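Local atomic coordinates of flap endonuclease 1 (Desulfurococcus amylolyticus, PDB entry 3ORY), a protein that probably cleaves branched DNA structures, removing single-stranded 5' flaps during replication and repair, as other flap endonucleases do. Residues 48-53 with 69-74; 65-70 with 324-329; 74-79 with 331-336; 96-101 with 139-144; 184-189 with 202-207. All coordinates share one frame; numbering follows the deposited sequence.

Interaction 1 (48-53 with 69-74)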
# COMPACT_ATOMS: atom_id res chain seq x y z
N GLN A 48 -1.66 -5.47 -1.04
CA GLN A 48 -0.72 -5.83 -2.12
C GLN A 48 -0.43 -7.33 -2.13
O GLN A 48 -0.46 -7.97 -3.19
CB GLN A 48 0.59 -5.04 -2.04
CG GLN A 48 0.45 -3.53 -2.15
CD GLN A 48 -0.53 -3.08 -3.23
OE1 GLN A 48 -0.54 -3.60 -4.36
NE2 GLN A 48 -1.36 -2.10 -2.89
N PHE A 49 -0.16 -7.89 -0.95
CA PHE A 49 0.12 -9.32 -0.81
C PHE A 49 -1.09 -10.18 -1.19
O PHE A 49 -0.96 -11.23 -1.84
CB PHE A 49 0.56 -9.64 0.62
CG PHE A 49 1.78 -8.87 1.07
CD1 PHE A 49 2.82 -8.59 0.19
CD2 PHE A 49 1.89 -8.46 2.41
CE1 PHE A 49 3.95 -7.87 0.61
CE2 PHE A 49 3.02 -7.75 2.84
CZ PHE A 49 4.06 -7.46 1.94
N LEU A 50 -2.28 -9.72 -0.79
CA LEU A 50 -3.51 -10.41 -1.14
C LEU A 50 -3.70 -10.52 -2.65
O LEU A 50 -4.15 -11.56 -3.15
CB LEU A 50 -4.73 -9.73 -0.49
CG LEU A 50 -4.95 -9.97 1.00
CD1 LEU A 50 -6.07 -9.07 1.55
CD2 LEU A 50 -5.25 -11.45 1.28
N ALA A 51 -3.33 -9.47 -3.37
CA ALA A 51 -3.47 -9.43 -4.82
C ALA A 51 -2.31 -10.11 -5.57
O ALA A 51 -2.52 -10.72 -6.62
CB ALA A 51 -3.63 -7.97 -5.30
N ALA A 52 -1.10 -9.99 -5.04
CA ALA A 52 0.10 -10.40 -5.79
C ALA A 52 0.54 -11.85 -5.53
O ALA A 52 1.17 -12.48 -6.39
CB ALA A 52 1.27 -9.44 -5.53
N ILE A 53 0.21 -12.37 -4.35
CA ILE A 53 0.65 -13.71 -3.99
C ILE A 53 -0.48 -14.72 -4.20
O ILE A 53 -1.47 -14.72 -3.47
CB ILE A 53 1.26 -13.72 -2.57
CG1 ILE A 53 2.49 -12.80 -2.57
CG2 ILE A 53 1.66 -15.14 -2.16
CD1 ILE A 53 2.84 -12.27 -1.24
N THR A 69 -4.23 -17.24 3.04
CA THR A 69 -2.96 -17.02 3.74
C THR A 69 -2.01 -16.12 2.96
O THR A 69 -0.90 -15.85 3.43
CB THR A 69 -2.25 -18.34 4.07
OG1 THR A 69 -2.10 -19.08 2.86
CG2 THR A 69 -3.05 -19.18 5.07
N SER A 70 -2.45 -15.65 1.80
CA SER A 70 -1.63 -14.80 0.91
C SER A 70 -0.98 -13.61 1.62
O SER A 70 0.17 -13.27 1.35
CB SER A 70 -2.46 -14.31 -0.29
OG SER A 70 -2.77 -15.38 -1.18
N HIS A 71 -1.73 -13.00 2.53
CA HIS A 71 -1.28 -11.80 3.24
C HIS A 71 -0.13 -12.12 4.19
O HIS A 71 0.80 -11.32 4.34
CB HIS A 71 -2.45 -11.18 4.02
CG HIS A 71 -3.07 -12.11 5.00
ND1 HIS A 71 -3.62 -13.32 4.64
CD2 HIS A 71 -3.25 -12.01 6.34
CE1 HIS A 71 -4.09 -13.93 5.71
NE2 HIS A 71 -3.89 -13.15 6.75
N LEU A 72 -0.19 -13.29 4.82
CA LEU A 72 0.86 -13.74 5.74
C LEU A 72 2.11 -14.18 4.99
O LEU A 72 3.21 -13.96 5.47
CB LEU A 72 0.36 -14.89 6.63
CG LEU A 72 -0.80 -14.56 7.56
CD1 LEU A 72 -1.29 -15.81 8.28
CD2 LEU A 72 -0.43 -13.46 8.56
N SER A 73 1.92 -14.82 3.84
CA SER A 73 3.03 -15.25 3.00
C SER A 73 3.83 -14.05 2.50
O SER A 73 5.05 -13.99 2.64
CB SER A 73 2.52 -16.07 1.83
OG SER A 73 3.60 -16.63 1.12
N GLY A 74 3.12 -13.08 1.92
CA GLY A 74 3.73 -11.81 1.53
C GLY A 74 4.42 -11.11 2.67
O GLY A 74 5.59 -10.71 2.55
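Ser70, Ile53 and Phe49 bury the most surface here. The hydroxyl OG of Ser70 donates to the carbonyl O of Ile53 at 2.7 Å. The C=O...donor angle is 152°, and OG is tilted 27° from the carbonyl plane. Ile53 is the first residue to leave the helix, so the bond ties the C-terminal end of helix 42-52 to the first turn of helix 70-84. Ser70 OG also bonds to Leu61 N, so it is held by the loop between the two helices as well. The CG2 branch of Ile53 lies 4.1 Å from Ser73 OG.

Phe49 presents a ring face to Gly74. The CA of Gly74 makes a CH-pi contact 3.7 Å from the ring centroid, and Gly74 C sits above the ring centre. A side chain at Gly74 would run into this ring, so glycine lets the helices come close. Phe49 CD2 also nears the carbonyl O of His71 at 3.6 Å.

Leu50 and His71 lie side by side and point the same way. CD2 of Leu50 packs on CB of His71 at 3.9 Å, and Met145 of helix 143-156 touches both side chains.

The short helix axes approach to 7.6 Å at an angle of 107°. Helix 42-52 follows strand 37-41, and helix 70-84 leads into strand 88-93, which pairs in parallel with strand 37-41. The two helices form the crossover between these parallel strands, a beta-alpha-beta connection with two helices, in the PIN-like N-terminal nuclease fold.

Interaction 2 (65-70 with 324-329)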
# COMPACT_ATOMS: atom_id res chain seq x y z
N ASN A 65 -7.66 -25.32 6.52
CA ASN A 65 -8.97 -24.94 7.04
C ASN A 65 -9.72 -24.05 6.04
O ASN A 65 -10.73 -23.44 6.38
CB ASN A 65 -8.83 -24.23 8.40
CG ASN A 65 -8.76 -25.21 9.57
OD1 ASN A 65 -9.47 -26.21 9.62
ND2 ASN A 65 -7.91 -24.89 10.55
N GLY A 66 -9.21 -23.99 4.81
CA GLY A 66 -9.77 -23.15 3.75
C GLY A 66 -9.55 -21.64 3.87
O GLY A 66 -10.11 -20.88 3.08
N ARG A 67 -8.75 -21.20 4.83
CA ARG A 67 -8.53 -19.76 5.05
C ARG A 67 -7.42 -19.18 4.15
O ARG A 67 -6.39 -19.81 3.93
CB ARG A 67 -8.21 -19.47 6.51
CG ARG A 67 -9.31 -19.89 7.48
CD ARG A 67 -8.85 -19.80 8.93
NE ARG A 67 -7.68 -20.65 9.17
CZ ARG A 67 -7.25 -21.00 10.38
NH1 ARG A 67 -7.90 -20.60 11.46
NH2 ARG A 67 -6.18 -21.78 10.50
N ILE A 68 -7.66 -17.97 3.64
CA ILE A 68 -6.67 -17.26 2.81
C ILE A 68 -5.40 -16.97 3.63
O ILE A 68 -5.48 -16.55 4.77
CB ILE A 68 -7.26 -15.97 2.19
CG1 ILE A 68 -8.42 -16.33 1.24
CG2 ILE A 68 -6.17 -15.14 1.44
CD1 ILE A 68 -9.21 -15.13 0.69
N THR A 69 -4.23 -17.24 3.04
CA THR A 69 -2.96 -17.02 3.74
C THR A 69 -2.01 -16.12 2.96
O THR A 69 -0.90 -15.85 3.43
CB THR A 69 -2.25 -18.34 4.07
OG1 THR A 69 -2.10 -19.08 2.86
CG2 THR A 69 -3.05 -19.18 5.07
N SER A 70 -2.45 -15.65 1.80
CA SER A 70 -1.63 -14.80 0.91
C SER A 70 -0.98 -13.61 1.62
O SER A 70 0.17 -13.27 1.35
CB SER A 70 -2.46 -14.31 -0.29
OG SER A 70 -2.77 -15.38 -1.18
N ASP A 324 2.21 -24.46 11.75
CA ASP A 324 1.20 -25.21 12.52
C ASP A 324 -0.22 -24.69 12.30
O ASP A 324 -1.13 -25.46 12.03
CB ASP A 324 1.54 -25.22 14.01
CG ASP A 324 2.92 -25.79 14.28
OD1 ASP A 324 3.44 -26.56 13.44
OD2 ASP A 324 3.50 -25.47 15.33
N GLU A 325 -0.39 -23.38 12.38
CA GLU A 325 -1.71 -22.78 12.28
C GLU A 325 -2.17 -22.55 10.84
O GLU A 325 -3.38 -22.51 10.57
CB GLU A 325 -1.75 -21.46 13.05
CG GLU A 325 -1.75 -21.65 14.57
CD GLU A 325 -1.53 -20.35 15.35
OE1 GLU A 325 -1.89 -19.25 14.85
OE2 GLU A 325 -0.99 -20.43 16.47
N HIS A 326 -1.22 -22.38 9.91
CA HIS A 326 -1.57 -22.00 8.54
C HIS A 326 -0.98 -22.88 7.43
O HIS A 326 -1.05 -22.55 6.24
CB HIS A 326 -1.30 -20.51 8.30
CG HIS A 326 -2.17 -19.61 9.13
ND1 HIS A 326 -3.52 -19.46 8.89
CD2 HIS A 326 -1.89 -18.84 10.21
CE1 HIS A 326 -4.03 -18.62 9.78
NE2 HIS A 326 -3.07 -18.23 10.59
N ASP A 327 -0.39 -24.00 7.84
CA ASP A 327 0.01 -25.08 6.93
C ASP A 327 1.06 -24.71 5.88
O ASP A 327 1.11 -25.33 4.82
CB ASP A 327 -1.23 -25.72 6.29
CG ASP A 327 -2.22 -26.20 7.32
OD1 ASP A 327 -1.89 -27.16 8.05
OD2 ASP A 327 -3.33 -25.62 7.42
N PHE A 328 1.88 -23.70 6.18
CA PHE A 328 3.03 -23.36 5.34
C PHE A 328 4.03 -24.50 5.39
O PHE A 328 4.07 -25.26 6.36
CB PHE A 328 3.73 -22.10 5.85
CG PHE A 328 3.08 -20.81 5.44
CD1 PHE A 328 3.80 -19.87 4.71
CD2 PHE A 328 1.76 -20.51 5.80
CE1 PHE A 328 3.21 -18.66 4.33
CE2 PHE A 328 1.16 -19.30 5.42
CZ PHE A 328 1.90 -18.37 4.69
N SER A 329 4.87 -24.62 4.36
CA SER A 329 5.88 -25.67 4.32
C SER A 329 6.96 -25.46 5.39
O SER A 329 7.59 -24.40 5.44
CB SER A 329 6.54 -25.72 2.94
OG SER A 329 7.85 -26.25 3.06
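Arg67 and His326 grip the same acceptor, OD2 of Asp63, which lies outside the two segments, just before Asn65. Arg67 NE pairs with this Asp63 oxygen in a salt bridge, and His326 ND1 in a hydrogen bond. The Arg67 chain bends at chi3 (-59°), which sets the position of NE. NH2 of Arg67 lies 2.9 Å from the carbonyl O of Glu325, near the guanidinium plane, but the angle is too poor for a hydrogen bond.

Each face of the guanidinium has a neighbour. CE1 of His326 sits 3.8 Å above one face of the Arg67 guanidinium, toward the rim. ND2 of Asn65 lies over the opposite face, also toward the rim. The guanidinium and imidazole planes are 44° apart, so the groups do not lie flat on each other.

The contact joins the loop before helix 70-84 to the turn between helices 315-325 and 330-347. In relatives this corner of the FEN-1 fold holds the 3' flap of the DNA, and it may do so here.

Thr69 packs into the same turn. Its CG2 meets His326 ND1 at 3.9 Å, and its CB meets Phe328 CE2 at 3.8 Å. An alanine in place of His326 would probably leave Asp63 with one mate fewer, and open a gap beside Thr69 CG2 and the guanidinium face. Asp327 OD2 accepts from Asn64 N, a second polar tie between the loop and the turn.

Interaction 3 (74-79 with 331-336)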
# COMPACT_ATOMS: atom_id res chain seq x y z
N GLY A 74 3.12 -13.08 1.92
CA GLY A 74 3.73 -11.81 1.53
C GLY A 74 4.42 -11.11 2.67
O GLY A 74 5.59 -10.71 2.55
N LEU A 75 3.73 -10.97 3.80
CA LEU A 75 4.30 -10.26 4.92
C LEU A 75 5.60 -10.93 5.41
O LEU A 75 6.57 -10.26 5.71
CB LEU A 75 3.29 -10.14 6.06
CG LEU A 75 3.62 -9.17 7.20
CD1 LEU A 75 3.71 -7.74 6.71
CD2 LEU A 75 2.54 -9.27 8.26
N PHE A 76 5.59 -12.26 5.48
CA PHE A 76 6.77 -13.01 5.89
C PHE A 76 7.93 -12.84 4.91
O PHE A 76 8.98 -12.30 5.27
CB PHE A 76 6.40 -14.48 6.07
CG PHE A 76 7.55 -15.36 6.52
CD1 PHE A 76 8.16 -15.15 7.76
CD2 PHE A 76 7.99 -16.41 5.72
CE1 PHE A 76 9.22 -15.99 8.18
CE2 PHE A 76 9.04 -17.24 6.13
CZ PHE A 76 9.65 -17.03 7.36
N TYR A 77 7.73 -13.27 3.68
CA TYR A 77 8.82 -13.33 2.71
C TYR A 77 9.31 -11.95 2.26
O TYR A 77 10.52 -11.76 2.09
CB TYR A 77 8.45 -14.22 1.51
CG TYR A 77 8.37 -15.68 1.89
CD1 TYR A 77 9.53 -16.39 2.25
CD2 TYR A 77 7.15 -16.36 1.89
CE1 TYR A 77 9.46 -17.75 2.60
CE2 TYR A 77 7.08 -17.72 2.24
CZ TYR A 77 8.24 -18.40 2.60
OH TYR A 77 8.17 -19.73 2.95
N ARG A 78 8.39 -11.01 2.07
CA ARG A 78 8.78 -9.66 1.66
C ARG A 78 9.52 -8.92 2.76
O ARG A 78 10.50 -8.22 2.49
CB ARG A 78 7.56 -8.85 1.20
CG ARG A 78 7.84 -7.39 0.86
CD ARG A 78 8.81 -7.25 -0.32
NE ARG A 78 8.37 -8.00 -1.50
CZ ARG A 78 8.78 -7.74 -2.74
NH1 ARG A 78 9.62 -6.75 -2.97
NH2 ARG A 78 8.33 -8.47 -3.75
N THR A 79 9.08 -9.08 4.01
CA THR A 79 9.75 -8.43 5.14
C THR A 79 11.17 -8.96 5.30
O THR A 79 12.09 -8.19 5.57
CB THR A 79 8.97 -8.56 6.46
OG1 THR A 79 7.66 -7.99 6.29
CG2 THR A 79 9.69 -7.83 7.60
N ASP A 331 9.92 -26.83 5.55
CA ASP A 331 11.20 -26.66 4.87
C ASP A 331 11.39 -25.21 4.44
O ASP A 331 12.41 -24.58 4.77
CB ASP A 331 11.30 -27.58 3.64
CG ASP A 331 11.61 -29.04 4.01
OD1 ASP A 331 11.68 -29.38 5.21
OD2 ASP A 331 11.79 -29.85 3.07
N ARG A 332 10.41 -24.68 3.72
CA ARG A 332 10.49 -23.32 3.21
C ARG A 332 10.58 -22.29 4.34
O ARG A 332 11.41 -21.37 4.28
CB ARG A 332 9.36 -23.01 2.22
CG ARG A 332 9.57 -23.68 0.85
CD ARG A 332 8.65 -23.10 -0.23
NE ARG A 332 7.26 -23.55 -0.09
CZ ARG A 332 6.78 -24.69 -0.59
NH1 ARG A 332 5.50 -25.02 -0.40
NH2 ARG A 332 7.57 -25.52 -1.27
N VAL A 333 9.76 -22.46 5.37
CA VAL A 333 9.77 -21.54 6.51
C VAL A 333 11.09 -21.62 7.29
O VAL A 333 11.68 -20.59 7.62
CB VAL A 333 8.53 -21.73 7.43
CG1 VAL A 333 8.69 -20.96 8.72
CG2 VAL A 333 7.27 -21.30 6.69
N SER A 334 11.54 -22.84 7.58
CA SER A 334 12.80 -23.03 8.32
C SER A 334 14.02 -22.45 7.58
O SER A 334 14.84 -21.75 8.19
CB SER A 334 13.03 -24.50 8.66
OG SER A 334 11.96 -25.00 9.44
N THR A 335 14.14 -22.75 6.29
CA THR A 335 15.21 -22.20 5.44
C THR A 335 15.19 -20.66 5.45
O THR A 335 16.22 -20.02 5.66
CB THR A 335 15.13 -22.75 3.99
OG1 THR A 335 15.25 -24.17 4.01
CG2 THR A 335 16.23 -22.19 3.13
N ALA A 336 14.00 -20.07 5.26
CA ALA A 336 13.88 -18.61 5.29
C ALA A 336 14.27 -18.03 6.65
O ALA A 336 14.98 -17.02 6.72
CB ALA A 336 12.47 -18.17 4.90
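Phe76 and Tyr77 bring two rings against helix 331-336. CD2 of Phe76 lies 3.5 Å above one face of the Tyr77 ring, over its centre. In turn, CE2 of Tyr77 lies in the plane of the Phe76 ring, at its edge. Each ring would limit the rotation of the other. Arg332 O lies at the edge of the Tyr77 ring, and Val333 O at the edge of the Phe76 ring, 4.1 Å from Phe76 CZ.

Ala336 is met by both rings. Its CB is 3.8 Å from Phe76 CE2 and also 3.8 Å from Tyr77 CE1. It approaches each ring obliquely. The two rings get there by different first torsions. CG of Phe76 is anti to the backbone N (chi1 -179°), whereas CG of Tyr77 is anti to the carbonyl carbon (chi1 -69°).

The tip of Tyr77 reaches Arg332 and Val333. Its OH lies 3.6 Å from Arg332 CB and 4.2 Å from Val333 CG2. Phe76 CZ also nears Val333 CG1, at 4.3 Å. The contact is mainly apolar packing, with the phenol OH set against the backbone side of Arg332 and Val333. The small side chain of Ala336 leaves room for both aromatic residues.

The short axes are 11.6 Å apart at 34°, so large side chains fill the space between roughly parallel helices. Val318 and Leu322 of helix 315-325 touch Phe76, and Leu322 touches Val333 as well. On the helix 70-84 side, Leu75 packs on helices 42-52 and 143-156, and Thr79 OG1 bonds to Tyr91 OH on strand 88-93 of the central sheet.

Interaction 4 (96-101 with 139-144)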
# COMPACT_ATOMS: atom_id res chain seq x y z
N LYS A 96 -8.71 2.17 12.65
CA LYS A 96 -10.00 1.52 12.36
C LYS A 96 -9.80 0.15 11.73
O LYS A 96 -8.83 -0.05 10.99
CB LYS A 96 -10.86 2.41 11.45
CG LYS A 96 -11.36 3.72 12.10
CD LYS A 96 -12.08 3.43 13.42
CE LYS A 96 -12.30 4.70 14.24
NZ LYS A 96 -13.14 5.68 13.48
N PRO A 97 -10.72 -0.80 11.99
CA PRO A 97 -10.62 -2.09 11.30
C PRO A 97 -10.82 -1.92 9.79
O PRO A 97 -11.49 -0.97 9.36
CB PRO A 97 -11.74 -2.94 11.93
CG PRO A 97 -12.56 -2.04 12.75
CD PRO A 97 -11.82 -0.76 12.98
N PRO A 98 -10.24 -2.82 8.98
CA PRO A 98 -10.28 -2.65 7.53
C PRO A 98 -11.71 -2.71 6.98
O PRO A 98 -11.99 -2.10 5.93
CB PRO A 98 -9.43 -3.82 7.01
CG PRO A 98 -9.52 -4.85 8.11
CD PRO A 98 -9.53 -4.05 9.37
N GLU A 99 -12.61 -3.40 7.70
CA GLU A 99 -14.03 -3.43 7.32
C GLU A 99 -14.69 -2.07 7.36
O GLU A 99 -15.77 -1.89 6.80
CB GLU A 99 -14.84 -4.40 8.20
CG GLU A 99 -14.39 -5.86 8.10
CD GLU A 99 -13.31 -6.21 9.11
OE1 GLU A 99 -12.63 -5.29 9.62
OE2 GLU A 99 -13.15 -7.41 9.42
N LEU A 100 -14.05 -1.10 8.02
CA LEU A 100 -14.67 0.21 8.19
C LEU A 100 -13.85 1.31 7.52
O LEU A 100 -14.00 2.48 7.86
CB LEU A 100 -14.87 0.51 9.69
CG LEU A 100 -15.72 -0.52 10.45
CD1 LEU A 100 -15.78 -0.15 11.94
CD2 LEU A 100 -17.13 -0.65 9.85
N LYS A 101 -13.01 0.93 6.57
CA LYS A 101 -12.21 1.87 5.79
C LYS A 101 -12.96 2.16 4.49
O LYS A 101 -12.93 1.35 3.55
CB LYS A 101 -10.84 1.27 5.48
CG LYS A 101 -9.92 1.14 6.71
CD LYS A 101 -9.49 2.53 7.16
CE LYS A 101 -8.43 3.12 6.24
NZ LYS A 101 -8.18 4.54 6.65
N ALA A 139 -9.63 -10.37 -2.73
CA ALA A 139 -9.84 -10.82 -1.36
C ALA A 139 -10.14 -9.64 -0.43
O ALA A 139 -9.59 -8.55 -0.60
CB ALA A 139 -8.64 -11.61 -0.87
N LYS A 140 -11.03 -9.85 0.53
CA LYS A 140 -11.30 -8.86 1.57
C LYS A 140 -10.27 -8.95 2.69
O LYS A 140 -9.95 -10.04 3.16
CB LYS A 140 -12.71 -9.05 2.15
CG LYS A 140 -13.84 -8.69 1.21
CD LYS A 140 -15.21 -9.15 1.72
CE LYS A 140 -16.34 -8.79 0.73
NZ LYS A 140 -17.67 -9.35 1.10
N LEU A 141 -9.74 -7.81 3.11
CA LEU A 141 -8.91 -7.77 4.32
C LEU A 141 -9.82 -7.65 5.53
O LEU A 141 -10.61 -6.72 5.63
CB LEU A 141 -7.93 -6.58 4.28
CG LEU A 141 -6.99 -6.43 5.49
CD1 LEU A 141 -6.06 -7.65 5.59
CD2 LEU A 141 -6.20 -5.13 5.38
N THR A 142 -9.71 -8.60 6.46
CA THR A 142 -10.54 -8.59 7.67
C THR A 142 -9.71 -8.25 8.91
O THR A 142 -8.48 -8.32 8.89
CB THR A 142 -11.19 -9.95 7.94
OG1 THR A 142 -10.19 -10.85 8.42
CG2 THR A 142 -11.85 -10.52 6.67
N GLU A 143 -10.40 -7.88 9.98
CA GLU A 143 -9.76 -7.60 11.26
C GLU A 143 -8.94 -8.79 11.79
O GLU A 143 -7.85 -8.60 12.32
CB GLU A 143 -10.82 -7.10 12.27
CG GLU A 143 -10.31 -6.80 13.69
CD GLU A 143 -9.17 -5.78 13.76
OE1 GLU A 143 -9.00 -4.95 12.81
OE2 GLU A 143 -8.44 -5.81 14.77
N GLU A 144 -9.45 -10.02 11.63
CA GLU A 144 -8.70 -11.22 12.03
C GLU A 144 -7.38 -11.36 11.27
O GLU A 144 -6.35 -11.72 11.86
CB GLU A 144 -9.56 -12.50 11.89
CG GLU A 144 -8.78 -13.82 12.06
CD GLU A 144 -9.65 -15.09 11.97
OE1 GLU A 144 -10.76 -15.03 11.40
OE2 GLU A 144 -9.22 -16.15 12.46
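Pro98 puts its ring against the chain that enters helix 143-156. Its CB lies 3.8 Å from Leu141 CD2 and also nears the carbonyl O of Leu141. CG goes deeper, 3.3 Å from Leu141 O and 3.5 Å from Thr142 C. CD, which closes the ring on the backbone N, meets Glu143 OE1 at 3.6 Å. The same OE1 of Glu143 touches Pro97 CB. An alanine in place of Pro98 would lose CG and CD, and would probably open a gap beside Thr142 C and leave Glu143 OE1 without its packing against CD.

Glu99 makes the polar tie. Its chain bends at chi2 (90°), which places CD on the side of the helix start. OE2 of Glu99 accepts from Glu143 N at 2.8 Å, with an N-H...acceptor angle of 167°. The N-H comes to the syn side, somewhat out of the carboxylate plane. Glu143 is the first residue of the helix, so the negative charge of Glu99 probably suits the positive end of the helix dipole. Thr142 OG1 caps the same end by bonding to Met145 N.

Segment 96-101 leads into helix 102-125, and segment 139-144 brings the chain back after helix 128-134. The contact thus joins the two feet of a helical excursion, which probably corresponds to the helical arch of the FEN-1 family.

Interaction 5 (184-189 with 202-207)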
# COMPACT_ATOMS: atom_id res chain seq x y z
N ALA A 184 5.99 4.15 3.00
CA ALA A 184 5.93 3.21 1.89
C ALA A 184 4.53 2.67 1.71
O ALA A 184 3.90 2.19 2.68
CB ALA A 184 6.94 2.05 2.09
N SER A 185 4.05 2.75 0.48
CA SER A 185 2.69 2.36 0.12
C SER A 185 2.57 2.43 -1.40
O SER A 185 3.39 3.06 -2.04
CB SER A 185 1.69 3.35 0.73
OG SER A 185 0.35 2.98 0.43
N GLN A 186 1.54 1.79 -1.96
CA GLN A 186 1.21 1.96 -3.38
C GLN A 186 0.38 3.21 -3.62
O GLN A 186 0.44 3.80 -4.70
CB GLN A 186 0.51 0.73 -3.96
CG GLN A 186 1.41 -0.50 -4.09
CD GLN A 186 2.75 -0.19 -4.72
OE1 GLN A 186 3.77 -0.17 -4.04
NE2 GLN A 186 2.74 0.08 -6.02
N ASP A 187 -0.38 3.65 -2.62
CA ASP A 187 -1.11 4.89 -2.82
C ASP A 187 -0.30 6.10 -2.35
O ASP A 187 0.79 5.97 -1.78
CB ASP A 187 -2.54 4.84 -2.24
CG ASP A 187 -2.56 4.62 -0.75
OD1 ASP A 187 -1.68 5.16 -0.05
OD2 ASP A 187 -3.46 3.88 -0.30
N TYR A 188 -0.85 7.27 -2.61
CA TYR A 188 -0.13 8.52 -2.43
C TYR A 188 -0.63 9.28 -1.21
O TYR A 188 -0.25 10.44 -0.99
CB TYR A 188 -0.29 9.35 -3.72
CG TYR A 188 0.42 8.73 -4.90
CD1 TYR A 188 1.64 9.24 -5.36
CD2 TYR A 188 -0.11 7.62 -5.56
CE1 TYR A 188 2.31 8.64 -6.45
CE2 TYR A 188 0.53 7.04 -6.63
CZ TYR A 188 1.74 7.55 -7.07
OH TYR A 188 2.35 6.93 -8.14
N ASP A 189 -1.50 8.63 -0.43
CA ASP A 189 -2.17 9.26 0.72
C ASP A 189 -1.19 9.91 1.68
O ASP A 189 -1.48 10.98 2.20
CB ASP A 189 -3.00 8.23 1.50
CG ASP A 189 -4.08 7.55 0.65
OD1 ASP A 189 -3.94 7.47 -0.59
OD2 ASP A 189 -5.07 7.07 1.24
N LEU A 202 7.79 -1.00 -2.91
CA LEU A 202 8.60 -1.75 -1.96
C LEU A 202 8.00 -3.11 -1.62
O LEU A 202 8.73 -4.07 -1.38
CB LEU A 202 8.85 -0.93 -0.69
CG LEU A 202 10.02 -1.34 0.19
CD1 LEU A 202 11.37 -0.84 -0.36
CD2 LEU A 202 9.80 -0.82 1.60
N THR A 203 6.68 -3.22 -1.64
CA THR A 203 6.02 -4.48 -1.29
C THR A 203 5.87 -5.42 -2.49
O THR A 203 5.48 -6.57 -2.32
CB THR A 203 4.64 -4.25 -0.65
OG1 THR A 203 3.82 -3.50 -1.55
CG2 THR A 203 4.78 -3.49 0.67
N ILE A 204 6.18 -4.92 -3.69
CA ILE A 204 5.95 -5.68 -4.91
C ILE A 204 7.12 -5.68 -5.90
O ILE A 204 6.96 -6.15 -7.03
CB ILE A 204 4.67 -5.20 -5.68
CG1 ILE A 204 4.79 -3.71 -6.07
CG2 ILE A 204 3.40 -5.50 -4.87
CD1 ILE A 204 3.80 -3.26 -7.18
N SER A 205 8.28 -5.17 -5.49
CA SER A 205 9.42 -5.03 -6.41
C SER A 205 10.01 -6.37 -6.82
O SER A 205 9.80 -7.39 -6.15
CB SER A 205 10.50 -4.10 -5.83
OG SER A 205 11.00 -4.56 -4.60
N GLY A 206 10.75 -6.37 -7.93
CA GLY A 206 11.34 -7.59 -8.47
C GLY A 206 10.85 -7.90 -9.87
O GLY A 206 10.32 -7.04 -10.57
N ARG A 207 11.02 -9.16 -10.27
CA ARG A 207 10.75 -9.60 -11.63
C ARG A 207 9.55 -10.54 -11.68
O ARG A 207 9.53 -11.57 -11.00
CB ARG A 207 12.00 -10.30 -12.19
CG ARG A 207 13.28 -9.46 -12.07
CD ARG A 207 14.56 -10.29 -12.19
NE ARG A 207 14.86 -10.83 -13.53
CZ ARG A 207 14.48 -10.33 -14.71
NH1 ARG A 207 13.74 -9.23 -14.80
NH2 ARG A 207 14.84 -10.95 -15.82
O HOH W 1 4.18 -0.68 -1.39
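The backbones come nearest at Ala184 and Leu202, with CA atoms 6.8 Å apart, where the chain leaves the parallel strands 182-184 and 197-200. Here CB of Ala184 packs on CD2 of Leu202 at 4.1 Å.

Gln186 carries the rest of the contact. Its chain bends at chi2 (-47°), which places CD near Ile204 CD1, 4.1 Å from it. Gln186 and Ile204 then meet tip to tip, with NE2 3.7 Å from Ile204 CD1. OE1 of Gln186 accepts from a water at 2.7 Å, and that water lies 2.8 Å from Thr203 OG1 in a second hydrogen bond. The water therefore bridges two groups whose oxygens are 4.2 Å apart. Asn201 N also donates to Gln186 OE1, so this buried oxygen has two partners.

Just before Gln186, Ser185 OG accepts from Asp187 N at 3.2 Å. This is an ST turn. Ser185 OG also bonds to Glu168 OE2. The contact links loops beyond the ends of neighbouring parallel strands, the part of PIN-like and FEN-1 nuclease folds where the active site is typically found.

How the interactions relate
Interactions 1, 2 and 3 gather round helix 70-84. Interactions 1 and 2 share Thr69 and Ser70, interactions 1 and 3 share Gly74, and their centres lie 12 to 13 Å apart. Interactions 1, 4 and 5 follow in series along the chain. The segments of interactions 2 and 3 alternate, and bring helices 315-325 and 330-347 back to the N-terminal region across more than 250 residues. Interactions 4 and 5 are nested inside the chain loops closed by interactions 2 and 3. Interaction 1 touches all four others. Arg78 connects interactions 3 and 5 by bonding to Ser205 O. Helices 42-52 and 70-84 thus link the probable arch feet, the loops at the strand ends and the C-terminal helices.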